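Local coordinates for protein VP5 (Halorubrum pleomorphic virus 2, PDB 6QGI) that is an envelope protein of a pleomorphic archaeal virus and probably drives fusion of the viral envelope with the host membrane, at residues M283-I291 with N486-Q497. Numbering follows the deposited sequence.
Sequences MSQAIADLI and NKELIEKYEQSQ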
ATOM      1  N   MET A 283       6.426 -15.647  -7.494  1.00 39.08           N
ATOM      2  CA  MET A 283       6.822 -14.821  -6.357  1.00 37.00           C
ATOM      3  C   MET A 283       5.758 -13.748  -6.075  1.00 36.76           C
ATOM      4  O   MET A 283       4.986 -13.381  -6.971  1.00 35.32           O
ATOM      5  CB  MET A 283       8.219 -14.189  -6.561  1.00 39.36           C
ATOM      6  CG  MET A 283       8.317 -13.228  -7.737  1.00 42.68           C
ATOM      7  SD  MET A 283       9.911 -12.372  -7.811  1.00 47.42           S
ATOM      8  CE  MET A 283       9.570 -10.999  -6.857  1.00 42.87           C
ATOM      9  N   SER A 284       5.724 -13.263  -4.818  1.00 31.05           N
ATOM     10  CA  SER A 284       4.829 -12.207  -4.352  1.00 28.73           C
ATOM     11  C   SER A 284       5.002 -10.970  -5.253  1.00 30.10           C
ATOM     12  O   SER A 284       6.130 -10.554  -5.527  1.00 28.64           O
ATOM     13  CB  SER A 284       5.105 -11.894  -2.887  1.00 31.87           C
ATOM     14  OG  SER A 284       6.467 -11.566  -2.668  1.00 40.42           O
ATOM     15  N   GLN A 285       3.875 -10.455  -5.777  1.00 25.70           N
ATOM     16  CA  GLN A 285       3.801  -9.388  -6.774  1.00 24.53           C
ATOM     17  C   GLN A 285       4.290  -8.006  -6.321  1.00 27.52           C
ATOM     18  O   GLN A 285       4.894  -7.308  -7.136  1.00 26.42           O
ATOM     19  CB  GLN A 285       2.368  -9.265  -7.311  1.00 25.23           C
ATOM     20  CG  GLN A 285       2.268  -8.654  -8.714  1.00 36.69           C
ATOM     21  CD  GLN A 285       3.260  -9.228  -9.696  1.00 53.86           C
ATOM     22  OE1 GLN A 285       3.309 -10.437  -9.940  1.00 51.81           O
ATOM     23  NE2 GLN A 285       4.083  -8.365 -10.271  1.00 45.82           N
ATOM     24  N   ALA A 286       4.010  -7.588  -5.075  1.00 24.33           N
ATOM     25  CA  ALA A 286       4.412  -6.258  -4.606  1.00 23.80           C
ATOM     26  C   ALA A 286       5.939  -6.045  -4.673  1.00 28.26           C
ATOM     27  O   ALA A 286       6.363  -4.967  -5.098  1.00 27.90           O
ATOM     28  CB  ALA A 286       3.896  -6.004  -3.201  1.00 24.11           C
ATOM     29  N   ILE A 287       6.760  -7.069  -4.327  1.00 24.87           N
ATOM     30  CA  ILE A 287       8.219  -6.911  -4.417  1.00 25.07           C
ATOM     31  C   ILE A 287       8.649  -6.915  -5.907  1.00 28.54           C
ATOM     32  O   ILE A 287       9.497  -6.104  -6.278  1.00 28.11           O
ATOM     33  CB  ILE A 287       9.046  -7.890  -3.528  1.00 28.91           C
ATOM     34  CG1 ILE A 287      10.571  -7.577  -3.562  1.00 29.75           C
ATOM     35  CG2 ILE A 287       8.768  -9.359  -3.839  1.00 30.45           C
ATOM     36  CD1 ILE A 287      10.999  -6.160  -3.124  1.00 32.43           C
ATOM     37  N   ALA A 288       7.999  -7.744  -6.758  1.00 25.08           N
ATOM     38  CA  ALA A 288       8.246  -7.778  -8.205  1.00 25.40           C
ATOM     39  C   ALA A 288       7.994  -6.390  -8.811  1.00 29.75           C
ATOM     40  O   ALA A 288       8.811  -5.900  -9.583  1.00 30.49           O
ATOM     41  CB  ALA A 288       7.356  -8.821  -8.867  1.00 26.26           C
ATOM     42  N   ASP A 289       6.901  -5.735  -8.378  1.00 25.81           N
ATOM     43  CA  ASP A 289       6.495  -4.396  -8.784  1.00 24.75           C
ATOM     44  C   ASP A 289       7.437  -3.325  -8.201  1.00 28.35           C
ATOM     45  O   ASP A 289       7.764  -2.369  -8.906  1.00 28.28           O
ATOM     46  CB  ASP A 289       5.032  -4.132  -8.367  1.00 25.95           C
ATOM     47  CG  ASP A 289       3.976  -4.948  -9.108  1.00 37.44           C
ATOM     48  OD1 ASP A 289       4.307  -5.546 -10.164  1.00 39.00           O
ATOM     49  OD2 ASP A 289       2.820  -4.995  -8.632  1.00 42.26           O
ATOM     50  N   LEU A 290       7.891  -3.494  -6.936  1.00 24.69           N
ATOM     51  CA  LEU A 290       8.830  -2.573  -6.286  1.00 24.49           C
ATOM     52  C   LEU A 290      10.209  -2.596  -6.968  1.00 29.66           C
ATOM     53  O   LEU A 290      10.854  -1.549  -7.049  1.00 29.31           O
ATOM     54  CB  LEU A 290       8.980  -2.869  -4.781  1.00 24.44           C
ATOM     55  CG  LEU A 290       7.877  -2.334  -3.846  1.00 28.05           C
ATOM     56  CD1 LEU A 290       8.090  -2.822  -2.439  1.00 28.12           C
ATOM     57  CD2 LEU A 290       7.820  -0.800  -3.834  1.00 29.50           C
ATOM     58  N   ILE A 291      10.651  -3.776  -7.470  1.00 27.49           N
ATOM     59  CA  ILE A 291      11.919  -3.924  -8.203  1.00 28.29           C
ATOM     60  C   ILE A 291      11.757  -3.213  -9.555  1.00 32.35           C
ATOM     61  O   ILE A 291      12.644  -2.461  -9.955  1.00 32.47           O
ATOM     62  CB  ILE A 291      12.353  -5.419  -8.346  1.00 32.20           C
ATOM     63  CG1 ILE A 291      12.761  -6.007  -6.975  1.00 32.88           C
ATOM     64  CG2 ILE A 291      13.492  -5.610  -9.379  1.00 33.15           C
ATOM     65  CD1 ILE A 291      12.533  -7.497  -6.849  1.00 41.09           C
ATOM     66  N   ASN A 486      17.983  -6.032 -13.213  1.00 33.00           N
ATOM     67  CA  ASN A 486      16.578  -6.370 -13.008  1.00 32.18           C
ATOM     68  C   ASN A 486      16.391  -7.888 -12.989  1.00 37.17           C
ATOM     69  O   ASN A 486      15.701  -8.403 -12.107  1.00 35.88           O
ATOM     70  CB  ASN A 486      15.711  -5.724 -14.096  1.00 32.05           C
ATOM     71  CG  ASN A 486      14.246  -6.070 -14.004  1.00 43.94           C
ATOM     72  OD1 ASN A 486      13.705  -6.781 -14.858  1.00 36.83           O
ATOM     73  ND2 ASN A 486      13.575  -5.587 -12.963  1.00 31.51           N
ATOM     74  N   LYS A 487      17.017  -8.594 -13.954  1.00 35.70           N
ATOM     75  CA  LYS A 487      16.958 -10.051 -14.097  1.00 36.68           C
ATOM     76  C   LYS A 487      17.544 -10.760 -12.864  1.00 41.65           C
ATOM     77  O   LYS A 487      16.945 -11.731 -12.400  1.00 41.34           O
ATOM     78  CB  LYS A 487      17.701 -10.491 -15.373  1.00 40.25           C
ATOM     79  CG  LYS A 487      17.406 -11.923 -15.812  1.00 56.80           C
ATOM     80  CD  LYS A 487      18.573 -12.515 -16.598  1.00 68.92           C
ATOM     81  CE  LYS A 487      18.420 -14.003 -16.809  1.00 78.91           C
ATOM     82  NZ  LYS A 487      19.681 -14.625 -17.287  1.00 88.05           N
ATOM     83  N   GLU A 488      18.692 -10.274 -12.330  1.00 39.02           N
ATOM     84  CA  GLU A 488      19.343 -10.894 -11.174  1.00 40.09           C
ATOM     85  C   GLU A 488      18.598 -10.608  -9.879  1.00 42.69           C
ATOM     86  O   GLU A 488      18.638 -11.456  -8.995  1.00 42.99           O
ATOM     87  CB  GLU A 488      20.840 -10.539 -11.051  1.00 42.91           C
ATOM     88  CG  GLU A 488      21.189  -9.071 -10.854  1.00 56.84           C
ATOM     89  CD  GLU A 488      22.639  -8.701 -11.128  1.00 85.71           C
ATOM     90  OE1 GLU A 488      23.417  -9.578 -11.573  1.00 85.97           O
ATOM     91  OE2 GLU A 488      22.994  -7.521 -10.907  1.00 80.25           O
ATOM     92  N   LEU A 489      17.892  -9.462  -9.771  1.00 37.54           N
ATOM     93  CA  LEU A 489      17.091  -9.144  -8.585  1.00 36.17           C
ATOM     94  C   LEU A 489      15.838 -10.017  -8.537  1.00 40.35           C
ATOM     95  O   LEU A 489      15.462 -10.484  -7.460  1.00 40.85           O
ATOM     96  CB  LEU A 489      16.699  -7.661  -8.531  1.00 34.81           C
ATOM     97  CG  LEU A 489      17.692  -6.704  -7.867  1.00 39.35           C
ATOM     98  CD1 LEU A 489      17.241  -5.265  -8.030  1.00 38.23           C
ATOM     99  CD2 LEU A 489      17.877  -7.026  -6.384  1.00 41.61           C
ATOM    100  N   ILE A 490      15.209 -10.255  -9.704  1.00 36.19           N
ATOM    101  CA  ILE A 490      14.017 -11.089  -9.818  1.00 35.91           C
ATOM    102  C   ILE A 490      14.392 -12.539  -9.469  1.00 41.66           C
ATOM    103  O   ILE A 490      13.748 -13.122  -8.597  1.00 41.40           O
ATOM    104  CB  ILE A 490      13.348 -10.933 -11.219  1.00 38.82           C
ATOM    105  CG1 ILE A 490      12.700  -9.528 -11.409  1.00 38.04           C
ATOM    106  CG2 ILE A 490      12.360 -12.063 -11.547  1.00 39.96           C
ATOM    107  CD1 ILE A 490      11.781  -8.958 -10.261  1.00 45.23           C
ATOM    108  N   GLU A 491      15.465 -13.084 -10.091  1.00 39.56           N
ATOM    109  CA  GLU A 491      15.965 -14.441  -9.835  1.00 40.87           C
ATOM    110  C   GLU A 491      16.285 -14.650  -8.342  1.00 45.13           C
ATOM    111  O   GLU A 491      15.937 -15.702  -7.799  1.00 45.56           O
ATOM    112  CB  GLU A 491      17.199 -14.746 -10.692  1.00 43.63           C
ATOM    113  CG  GLU A 491      16.865 -15.093 -12.137  1.00 56.75           C
ATOM    114  CD  GLU A 491      18.039 -15.301 -13.079  1.00 81.08           C
ATOM    115  OE1 GLU A 491      19.127 -14.734 -12.825  1.00 75.41           O
ATOM    116  OE2 GLU A 491      17.860 -16.020 -14.090  1.00 75.49           O
ATOM    117  N   LYS A 492      16.886 -13.632  -7.676  1.00 40.77           N
ATOM    118  CA  LYS A 492      17.225 -13.655  -6.248  1.00 40.96           C
ATOM    119  C   LYS A 492      15.983 -13.879  -5.381  1.00 44.62           C
ATOM    120  O   LYS A 492      16.026 -14.700  -4.460  1.00 45.13           O
ATOM    121  CB  LYS A 492      17.922 -12.351  -5.825  1.00 43.20           C
ATOM    122  CG  LYS A 492      19.392 -12.269  -6.217  1.00 60.45           C
ATOM    123  CD  LYS A 492      19.950 -10.867  -6.005  1.00 69.33           C
ATOM    124  CE  LYS A 492      21.318 -10.689  -6.611  1.00 82.07           C
ATOM    125  NZ  LYS A 492      21.912  -9.382  -6.227  1.00 92.23           N
ATOM    126  N   TYR A 493      14.877 -13.168  -5.689  1.00 39.93           N
ATOM    127  CA  TYR A 493      13.621 -13.292  -4.951  1.00 39.00           C
ATOM    128  C   TYR A 493      12.882 -14.574  -5.311  1.00 44.56           C
ATOM    129  O   TYR A 493      12.255 -15.166  -4.433  1.00 44.44           O
ATOM    130  CB  TYR A 493      12.722 -12.071  -5.165  1.00 38.28           C
ATOM    131  CG  TYR A 493      13.049 -10.944  -4.212  1.00 38.82           C
ATOM    132  CD1 TYR A 493      12.612 -10.971  -2.892  1.00 40.02           C
ATOM    133  CD2 TYR A 493      13.847  -9.876  -4.614  1.00 39.30           C
ATOM    134  CE1 TYR A 493      12.940  -9.956  -2.000  1.00 39.85           C
ATOM    135  CE2 TYR A 493      14.156  -8.836  -3.739  1.00 39.75           C
ATOM    136  CZ  TYR A 493      13.713  -8.889  -2.426  1.00 47.59           C
ATOM    137  OH  TYR A 493      14.008  -7.888  -1.535  1.00 49.15           O
ATOM    138  N   GLU A 494      12.980 -15.016  -6.583  1.00 42.04           N
ATOM    139  CA  GLU A 494      12.362 -16.252  -7.074  1.00 42.66           C
ATOM    140  C   GLU A 494      13.014 -17.475  -6.426  1.00 48.39           C
ATOM    141  O   GLU A 494      12.329 -18.466  -6.174  1.00 48.40           O
ATOM    142  CB  GLU A 494      12.450 -16.337  -8.605  1.00 44.36           C
ATOM    143  CG  GLU A 494      11.428 -15.459  -9.305  1.00 55.19           C
ATOM    144  CD  GLU A 494      10.969 -15.946 -10.666  1.00 82.90           C
ATOM    145  OE1 GLU A 494      10.300 -17.004 -10.727  1.00 84.31           O
ATOM    146  OE2 GLU A 494      11.255 -15.255 -11.670  1.00 78.65           O
ATOM    147  N   GLN A 495      14.328 -17.392  -6.134  1.00 46.29           N
ATOM    148  CA  GLN A 495      15.090 -18.453  -5.471  1.00 47.83           C
ATOM    149  C   GLN A 495      14.712 -18.538  -3.990  1.00 51.46           C
ATOM    150  O   GLN A 495      14.477 -19.636  -3.486  1.00 51.99           O
ATOM    151  CB  GLN A 495      16.604 -18.217  -5.621  1.00 50.19           C
ATOM    152  CG  GLN A 495      17.181 -18.675  -6.963  1.00 68.70           C
ATOM    153  CD  GLN A 495      18.463 -17.958  -7.341  1.00 89.51           C
ATOM    154  OE1 GLN A 495      19.306 -17.624  -6.496  1.00 86.42           O
ATOM    155  NE2 GLN A 495      18.643 -17.716  -8.633  1.00 78.82           N
ATOM    156  N   SER A 496      14.633 -17.378  -3.306  1.00 46.82           N
ATOM    157  CA  SER A 496      14.298 -17.288  -1.881  1.00 46.21           C
ATOM    158  C   SER A 496      12.839 -17.679  -1.576  1.00 48.64           C
ATOM    159  O   SER A 496      12.571 -18.174  -0.479  1.00 48.64           O
ATOM    160  CB  SER A 496      14.566 -15.879  -1.356  1.00 48.40           C
ATOM    161  OG  SER A 496      13.698 -14.917  -1.933  1.00 53.47           O
ATOM    162  N   GLN A 497      11.911 -17.462  -2.535  1.00 43.12           N
ATOM    163  CA  GLN A 497      10.483 -17.738  -2.346  1.00 41.79           C
ATOM    164  C   GLN A 497      10.054 -19.162  -2.770  1.00 46.80           C
ATOM    165  O   GLN A 497       8.851 -19.435  -2.847  1.00 46.13           O
ATOM    166  CB  GLN A 497       9.631 -16.686  -3.071  1.00 41.44           C
ATOM    167  CG  GLN A 497       9.623 -15.347  -2.337  1.00 49.79           C
ATOM    168  CD  GLN A 497       8.526 -14.402  -2.752  1.00 62.73           C
ATOM    169  OE1 GLN A 497       7.408 -14.800  -3.087  1.00 57.60           O
ATOM    170  NE2 GLN A 497       8.813 -13.115  -2.692  1.00 52.72           N
TER
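Gln497 grips Ser284 with both ends of its side-chain amide. The backbone N of Ser284 donates to Gln497 OE1 at 2.9 Å. The N-H...O angle is 166°, and the donor is tilted from the carbonyl plane of the Gln497 amide. Gln497 NE2 donates to Ser284 OG at 2.8 Å. Together the two bonds fix the rotation of the amide. Ser284 is the N-cap residue of helix 285-292, and Gln497 follows directly on helix 476-496, so the start of one helix is tied to the end of the other. The two helices pack as an antiparallel pair; the segment axes come within 10.4 Å at closest approach, with 164° between their directions. Tyr493 lies central in the apolar layer. Ile287 CG1, anti to the backbone N (chi1 -174°), sits over one face of the Tyr493 ring, 3.7 Å from the ring centroid, in a CH-pi contact. Ile291 fits as a knob into a hole formed by Asn486, Leu489, Ile490 and Tyr493. Ile291 CD1 lies 3.5 Å from Tyr493 CD2, while Ile291 CG2 meets Asn486 ND2 and Leu489 CB. Met283 SD lies against Glu494 CG, and the bend at the thioether brings Met283 CE to 3.7 Å from Tyr493 CB. Beyond the pair, Tyr493 OH hydrogen-bonds Thr317 OG1, and the Tyr493 side chain also touches strand 297-299.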